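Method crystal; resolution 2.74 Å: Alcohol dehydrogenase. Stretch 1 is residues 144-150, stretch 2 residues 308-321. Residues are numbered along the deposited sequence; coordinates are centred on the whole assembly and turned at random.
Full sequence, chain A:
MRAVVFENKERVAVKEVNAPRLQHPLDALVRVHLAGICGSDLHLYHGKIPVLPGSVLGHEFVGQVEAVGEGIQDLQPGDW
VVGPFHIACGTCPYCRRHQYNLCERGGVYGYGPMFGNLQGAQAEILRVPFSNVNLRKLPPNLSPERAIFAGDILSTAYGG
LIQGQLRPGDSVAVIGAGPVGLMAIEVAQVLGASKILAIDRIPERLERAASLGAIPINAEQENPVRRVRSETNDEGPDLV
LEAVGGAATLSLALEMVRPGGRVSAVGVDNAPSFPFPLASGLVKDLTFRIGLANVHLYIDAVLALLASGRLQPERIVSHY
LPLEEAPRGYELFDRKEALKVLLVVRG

Stretch 1 (144-150) PERAIFA
Stretch 2, residues 308-321: SGRLQPERIVSHYL

Stretch 1 opens as a helix at Pro144; Ile148 to Ala150 keep helical phi/psi. It packs on a 3-10 segment, Pro313 to Ile316, in the middle of stretch 2, with register set by the Arg146 and Glu314 CA atoms, 5.2 Å apart. No hydrogen bond crosses; one salt bridge and apolar packing join the two, and 456 Å² is buried in all, both sides summed.

Glu145 (chi1 p, chi2 m) points toward stretch 2. Its O lies 3.6 Å from Glu314 CB, and its CB meets the Tyr320 ring edge, 3.6 Å from OH; Tyr320 (chi1 m), in the strand 319-321, points toward stretch 1.

Arg146 leaves its backbone sideways, then extends (t, t, m, chi4 -33°) so that its end comes nearer. Arg146 NH1 forms the salt bridge to Glu314 OE2 at 2.5 Å, met by a folded glutamate (p, m, chi3 10°). Leu311 O lies over one face of the Arg146 guanidinium and 3.6 Å from Arg146 CD, while Arg146 NH1 sits 3.5 Å from Gln312 CA.

Ala147, buried, points away, and neither it nor Ile148 touches stretch 2.

Phe149 (chi1 -65°, chi2 85°) makes the apolar side-chain contacts, with Pro313, Ile316 and Val317. Pro313 CB lies over its face, 4.0 Å from the ring centroid in a CH-pi contact, while Val317 CG2 touches the edge, 3.8 Å from Phe149 CZ.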

ATOM      1  N   PRO A 144     -17.818  10.859  28.366  1.00 43.86           N
ATOM      2  CA  PRO A 144     -16.789  11.713  27.746  1.00 43.14           C
ATOM      3  C   PRO A 144     -15.386  11.135  27.835  1.00 43.56           C
ATOM      4  O   PRO A 144     -14.601  11.317  26.918  1.00 49.81           O
ATOM      5  CB  PRO A 144     -16.847  13.008  28.561  1.00 43.48           C
ATOM      6  CG  PRO A 144     -18.221  13.029  29.159  1.00 46.24           C
ATOM      7  CD  PRO A 144     -18.669  11.597  29.312  1.00 42.97           C
ATOM      8  N   GLU A 145     -15.057  10.445  28.916  1.00 42.04           N
ATOM      9  CA  GLU A 145     -13.713   9.906  29.053  1.00 41.86           C
ATOM     10  C   GLU A 145     -13.490   8.748  28.110  1.00 42.87           C
ATOM     11  O   GLU A 145     -12.366   8.429  27.773  1.00 43.24           O
ATOM     12  CB  GLU A 145     -13.364   9.532  30.510  1.00 44.87           C
ATOM     13  CG  GLU A 145     -14.160   8.415  31.160  1.00 46.68           C
ATOM     14  CD  GLU A 145     -15.555   8.820  31.654  1.00 49.58           C
ATOM     15  OE1 GLU A 145     -16.080   9.916  31.311  1.00 50.08           O
ATOM     16  OE2 GLU A 145     -16.161   8.001  32.376  1.00 49.06           O
ATOM     17  N   ARG A 146     -14.564   8.102  27.681  1.00 47.87           N
ATOM     18  CA  ARG A 146     -14.452   7.054  26.658  1.00 46.23           C
ATOM     19  C   ARG A 146     -14.410   7.714  25.295  1.00 43.10           C
ATOM     20  O   ARG A 146     -13.562   7.377  24.474  1.00 41.64           O
ATOM     21  CB  ARG A 146     -15.636   6.081  26.720  1.00 50.12           C
ATOM     22  CG  ARG A 146     -15.319   4.710  26.151  1.00 51.81           C
ATOM     23  CD  ARG A 146     -16.534   3.931  25.643  1.00 55.59           C
ATOM     24  NE  ARG A 146     -17.318   3.007  26.508  1.00 60.82           N
ATOM     25  CZ  ARG A 146     -16.896   2.241  27.523  1.00 58.36           C
ATOM     26  NH1 ARG A 146     -15.654   2.231  27.964  1.00 55.41           N
ATOM     27  NH2 ARG A 146     -17.776   1.463  28.118  1.00 59.34           N
ATOM     28  N   ALA A 147     -15.316   8.673  25.083  1.00 37.59           N
ATOM     29  CA  ALA A 147     -15.488   9.313  23.781  1.00 37.35           C
ATOM     30  C   ALA A 147     -14.242  10.009  23.286  1.00 36.10           C
ATOM     31  O   ALA A 147     -13.987  10.039  22.070  1.00 37.26           O
ATOM     32  CB  ALA A 147     -16.643  10.310  23.799  1.00 37.92           C
ATOM     33  N   ILE A 148     -13.476  10.587  24.193  1.00 33.55           N
ATOM     34  CA  ILE A 148     -12.374  11.446  23.753  1.00 35.11           C
ATOM     35  C   ILE A 148     -11.413  10.736  22.788  1.00 31.76           C
ATOM     36  O   ILE A 148     -10.909  11.339  21.858  1.00 35.73           O
ATOM     37  CB  ILE A 148     -11.623  12.088  24.929  1.00 36.22           C
ATOM     38  CG1 ILE A 148     -10.525  13.017  24.416  1.00 37.35           C
ATOM     39  CG2 ILE A 148     -11.018  11.037  25.847  1.00 36.80           C
ATOM     40  CD1 ILE A 148      -9.992  13.943  25.481  1.00 40.76           C
ATOM     41  N   PHE A 149     -11.243   9.447  22.965  1.00 31.68           N
ATOM     42  CA  PHE A 149     -10.310   8.659  22.153  1.00 32.45           C
ATOM     43  C   PHE A 149     -10.682   8.549  20.676  1.00 33.67           C
ATOM     44  O   PHE A 149      -9.811   8.431  19.802  1.00 36.45           O
ATOM     45  CB  PHE A 149     -10.158   7.298  22.766  1.00 32.42           C
ATOM     46  CG  PHE A 149      -9.525   7.345  24.115  1.00 35.66           C
ATOM     47  CD1 PHE A 149     -10.266   7.569  25.249  1.00 35.79           C
ATOM     48  CD2 PHE A 149      -8.169   7.261  24.233  1.00 41.19           C
ATOM     49  CE1 PHE A 149      -9.658   7.646  26.493  1.00 37.47           C
ATOM     50  CE2 PHE A 149      -7.552   7.323  25.475  1.00 45.37           C
ATOM     51  CZ  PHE A 149      -8.303   7.513  26.612  1.00 39.39           C
ATOM     52  N   ALA A 150     -11.972   8.672  20.392  1.00 33.01           N
ATOM     53  CA  ALA A 150     -12.457   8.658  19.022  1.00 32.69           C
ATOM     54  C   ALA A 150     -11.854   9.768  18.162  1.00 35.98           C
ATOM     55  O   ALA A 150     -11.735   9.613  16.933  1.00 35.27           O
ATOM     56  CB  ALA A 150     -13.968   8.762  19.009  1.00 31.86           C
ATOM     57  N   SER A 308     -21.381   1.214  22.462  1.00 41.92           N
ATOM     58  CA  SER A 308     -21.965  -0.078  22.711  1.00 40.52           C
ATOM     59  C   SER A 308     -21.089  -0.910  23.606  1.00 40.02           C
ATOM     60  O   SER A 308     -21.348  -2.084  23.789  1.00 40.46           O
ATOM     61  CB  SER A 308     -22.167  -0.800  21.390  1.00 41.78           C
ATOM     62  OG  SER A 308     -20.922  -1.174  20.824  1.00 41.62           O
ATOM     63  N   GLY A 309     -20.011  -0.328  24.109  1.00 38.99           N
ATOM     64  CA  GLY A 309     -19.148  -1.039  25.040  1.00 38.05           C
ATOM     65  C   GLY A 309     -18.144  -2.006  24.466  1.00 38.92           C
ATOM     66  O   GLY A 309     -17.288  -2.502  25.203  1.00 45.63           O
ATOM     67  N   ARG A 310     -18.163  -2.223  23.159  1.00 38.86           N
ATOM     68  CA  ARG A 310     -17.204  -3.145  22.521  1.00 41.08           C
ATOM     69  C   ARG A 310     -15.763  -2.727  22.697  1.00 39.72           C
ATOM     70  O   ARG A 310     -14.870  -3.565  22.726  1.00 42.04           O
ATOM     71  CB  ARG A 310     -17.492  -3.324  21.026  1.00 44.68           C
ATOM     72  CG  ARG A 310     -18.956  -3.660  20.710  1.00 49.33           C
ATOM     73  CD  ARG A 310     -19.383  -5.051  21.150  1.00 50.24           C
ATOM     74  NE  ARG A 310     -19.004  -6.004  20.122  1.00 52.73           N
ATOM     75  CZ  ARG A 310     -18.003  -6.874  20.212  1.00 56.30           C
ATOM     76  NH1 ARG A 310     -17.263  -6.985  21.315  1.00 60.74           N
ATOM     77  NH2 ARG A 310     -17.749  -7.658  19.183  1.00 55.05           N
ATOM     78  N   LEU A 311     -15.534  -1.432  22.839  1.00 42.18           N
ATOM     79  CA  LEU A 311     -14.207  -0.899  23.131  1.00 39.48           C
ATOM     80  C   LEU A 311     -14.216   0.003  24.354  1.00 42.90           C
ATOM     81  O   LEU A 311     -15.125   0.833  24.573  1.00 42.94           O
ATOM     82  CB  LEU A 311     -13.699  -0.122  21.917  1.00 40.39           C
ATOM     83  CG  LEU A 311     -13.430  -0.949  20.662  1.00 40.24           C
ATOM     84  CD1 LEU A 311     -13.199  -0.056  19.459  1.00 42.90           C
ATOM     85  CD2 LEU A 311     -12.234  -1.842  20.900  1.00 40.86           C
ATOM     86  N   GLN A 312     -13.153  -0.120  25.129  1.00 49.10           N
ATOM     87  CA  GLN A 312     -13.038   0.581  26.401  1.00 52.70           C
ATOM     88  C   GLN A 312     -11.673   1.214  26.531  1.00 44.93           C
ATOM     89  O   GLN A 312     -10.895   0.859  27.400  1.00 45.13           O
ATOM     90  CB  GLN A 312     -13.286  -0.407  27.532  1.00 57.99           C
ATOM     91  CG  GLN A 312     -14.455  -1.317  27.226  1.00 64.37           C
ATOM     92  CD  GLN A 312     -14.907  -2.081  28.436  1.00 69.37           C
ATOM     93  OE1 GLN A 312     -14.086  -2.597  29.201  1.00 63.78           O
ATOM     94  NE2 GLN A 312     -16.228  -2.169  28.620  1.00 75.94           N
ATOM     95  N   PRO A 313     -11.385   2.173  25.661  1.00 42.37           N
ATOM     96  CA  PRO A 313     -10.052   2.755  25.647  1.00 40.33           C
ATOM     97  C   PRO A 313      -9.660   3.473  26.920  1.00 40.71           C
ATOM     98  O   PRO A 313      -8.487   3.500  27.242  1.00 40.91           O
ATOM     99  CB  PRO A 313     -10.136   3.784  24.515  1.00 44.68           C
ATOM    100  CG  PRO A 313     -11.599   4.134  24.406  1.00 44.09           C
ATOM    101  CD  PRO A 313     -12.312   2.846  24.719  1.00 42.18           C
ATOM    102  N   GLU A 314     -10.621   4.069  27.627  1.00 41.95           N
ATOM    103  CA  GLU A 314     -10.318   4.804  28.882  1.00 44.60           C
ATOM    104  C   GLU A 314      -9.571   3.966  29.939  1.00 43.56           C
ATOM    105  O   GLU A 314      -8.898   4.525  30.802  1.00 45.04           O
ATOM    106  CB  GLU A 314     -11.577   5.437  29.521  1.00 46.48           C
ATOM    107  CG  GLU A 314     -12.485   4.472  30.276  1.00 44.66           C
ATOM    108  CD  GLU A 314     -13.353   3.647  29.355  1.00 47.85           C
ATOM    109  OE1 GLU A 314     -13.142   3.670  28.103  1.00 48.00           O
ATOM    110  OE2 GLU A 314     -14.259   2.979  29.890  1.00 48.46           O
ATOM    111  N   ARG A 315      -9.657   2.645  29.856  1.00 41.32           N
ATOM    112  CA  ARG A 315      -8.902   1.809  30.770  1.00 46.54           C
ATOM    113  C   ARG A 315      -7.396   2.111  30.769  1.00 43.96           C
ATOM    114  O   ARG A 315      -6.695   1.785  31.711  1.00 47.29           O
ATOM    115  CB  ARG A 315      -9.096   0.321  30.460  1.00 52.62           C
ATOM    116  CG  ARG A 315     -10.521  -0.123  30.239  1.00 61.88           C
ATOM    117  CD  ARG A 315     -10.666  -1.609  30.507  1.00 71.86           C
ATOM    118  NE  ARG A 315     -10.871  -1.823  31.943  1.00 85.76           N
ATOM    119  CZ  ARG A 315     -12.009  -2.218  32.521  1.00 93.48           C
ATOM    120  NH1 ARG A 315     -13.092  -2.499  31.798  1.00 98.21           N
ATOM    121  NH2 ARG A 315     -12.061  -2.345  33.846  1.00 92.11           N
ATOM    122  N   ILE A 316      -6.866   2.698  29.719  1.00 41.28           N
ATOM    123  CA  ILE A 316      -5.421   2.934  29.706  1.00 41.84           C
ATOM    124  C   ILE A 316      -5.032   4.234  30.397  1.00 38.96           C
ATOM    125  O   ILE A 316      -3.855   4.497  30.598  1.00 37.02           O
ATOM    126  CB  ILE A 316      -4.808   2.892  28.293  1.00 42.01           C
ATOM    127  CG1 ILE A 316      -5.151   4.149  27.508  1.00 43.77           C
ATOM    128  CG2 ILE A 316      -5.280   1.646  27.553  1.00 43.49           C
ATOM    129  CD1 ILE A 316      -4.064   4.495  26.516  1.00 47.74           C
ATOM    130  N   VAL A 317      -6.012   5.037  30.778  1.00 41.67           N
ATOM    131  CA  VAL A 317      -5.723   6.289  31.480  1.00 45.10           C
ATOM    132  C   VAL A 317      -5.106   5.987  32.857  1.00 48.13           C
ATOM    133  O   VAL A 317      -5.762   5.400  33.722  1.00 48.23           O
ATOM    134  CB  VAL A 317      -6.981   7.158  31.669  1.00 41.86           C
ATOM    135  CG1 VAL A 317      -6.614   8.436  32.405  1.00 41.65           C
ATOM    136  CG2 VAL A 317      -7.582   7.481  30.321  1.00 39.91           C
ATOM    137  N   SER A 318      -3.849   6.384  33.048  1.00 47.59           N
ATOM    138  CA  SER A 318      -3.186   6.224  34.330  1.00 42.59           C
ATOM    139  C   SER A 318      -3.405   7.435  35.237  1.00 42.47           C
ATOM    140  O   SER A 318      -3.434   7.286  36.436  1.00 43.58           O
ATOM    141  CB  SER A 318      -1.694   5.999  34.137  1.00 42.78           C
ATOM    142  OG  SER A 318      -1.106   7.112  33.482  1.00 42.35           O
ATOM    143  N   HIS A 319      -3.543   8.629  34.663  1.00 42.32           N
ATOM    144  CA  HIS A 319      -3.637   9.866  35.442  1.00 39.57           C
ATOM    145  C   HIS A 319      -4.682  10.826  34.950  1.00 40.61           C
ATOM    146  O   HIS A 319      -4.608  11.290  33.822  1.00 40.78           O
ATOM    147  CB  HIS A 319      -2.340  10.620  35.371  1.00 43.09           C
ATOM    148  CG  HIS A 319      -1.198   9.902  35.994  1.00 46.77           C
ATOM    149  ND1 HIS A 319      -0.599   8.815  35.397  1.00 50.03           N
ATOM    150  CD2 HIS A 319      -0.530  10.120  37.147  1.00 45.22           C
ATOM    151  CE1 HIS A 319       0.401   8.402  36.149  1.00 50.36           C
ATOM    152  NE2 HIS A 319       0.473   9.185  37.211  1.00 48.69           N
ATOM    153  N   TYR A 320      -5.640  11.155  35.810  1.00 42.76           N
ATOM    154  CA  TYR A 320      -6.496  12.312  35.584  1.00 44.39           C
ATOM    155  C   TYR A 320      -5.950  13.473  36.443  1.00 43.95           C
ATOM    156  O   TYR A 320      -5.939  13.380  37.667  1.00 51.57           O
ATOM    157  CB  TYR A 320      -7.925  12.005  35.976  1.00 43.45           C
ATOM    158  CG  TYR A 320      -8.669  11.063  35.069  1.00 42.47           C
ATOM    159  CD1 TYR A 320      -8.527   9.685  35.201  1.00 41.76           C
ATOM    160  CD2 TYR A 320      -9.582  11.540  34.133  1.00 42.25           C
ATOM    161  CE1 TYR A 320      -9.246   8.805  34.411  1.00 42.04           C
ATOM    162  CE2 TYR A 320     -10.288  10.661  33.327  1.00 42.94           C
ATOM    163  CZ  TYR A 320     -10.101   9.296  33.469  1.00 41.58           C
ATOM    164  OH  TYR A 320     -10.781   8.407  32.695  1.00 48.60           O
ATOM    165  N   LEU A 321      -5.479  14.542  35.814  1.00 41.27           N
ATOM    166  CA  LEU A 321      -4.931  15.680  36.541  1.00 41.83           C
ATOM    167  C   LEU A 321      -5.749  16.904  36.282  1.00 43.07           C
ATOM    168  O   LEU A 321      -6.384  16.995  35.258  1.00 41.95           O
ATOM    169  CB  LEU A 321      -3.510  15.980  36.097  1.00 44.12           C
ATOM    170  CG  LEU A 321      -2.517  14.812  36.148  1.00 47.90           C
ATOM    171  CD1 LEU A 321      -1.129  15.263  35.716  1.00 46.99           C
ATOM    172  CD2 LEU A 321      -2.458  14.170  37.529  1.00 45.21           C
TER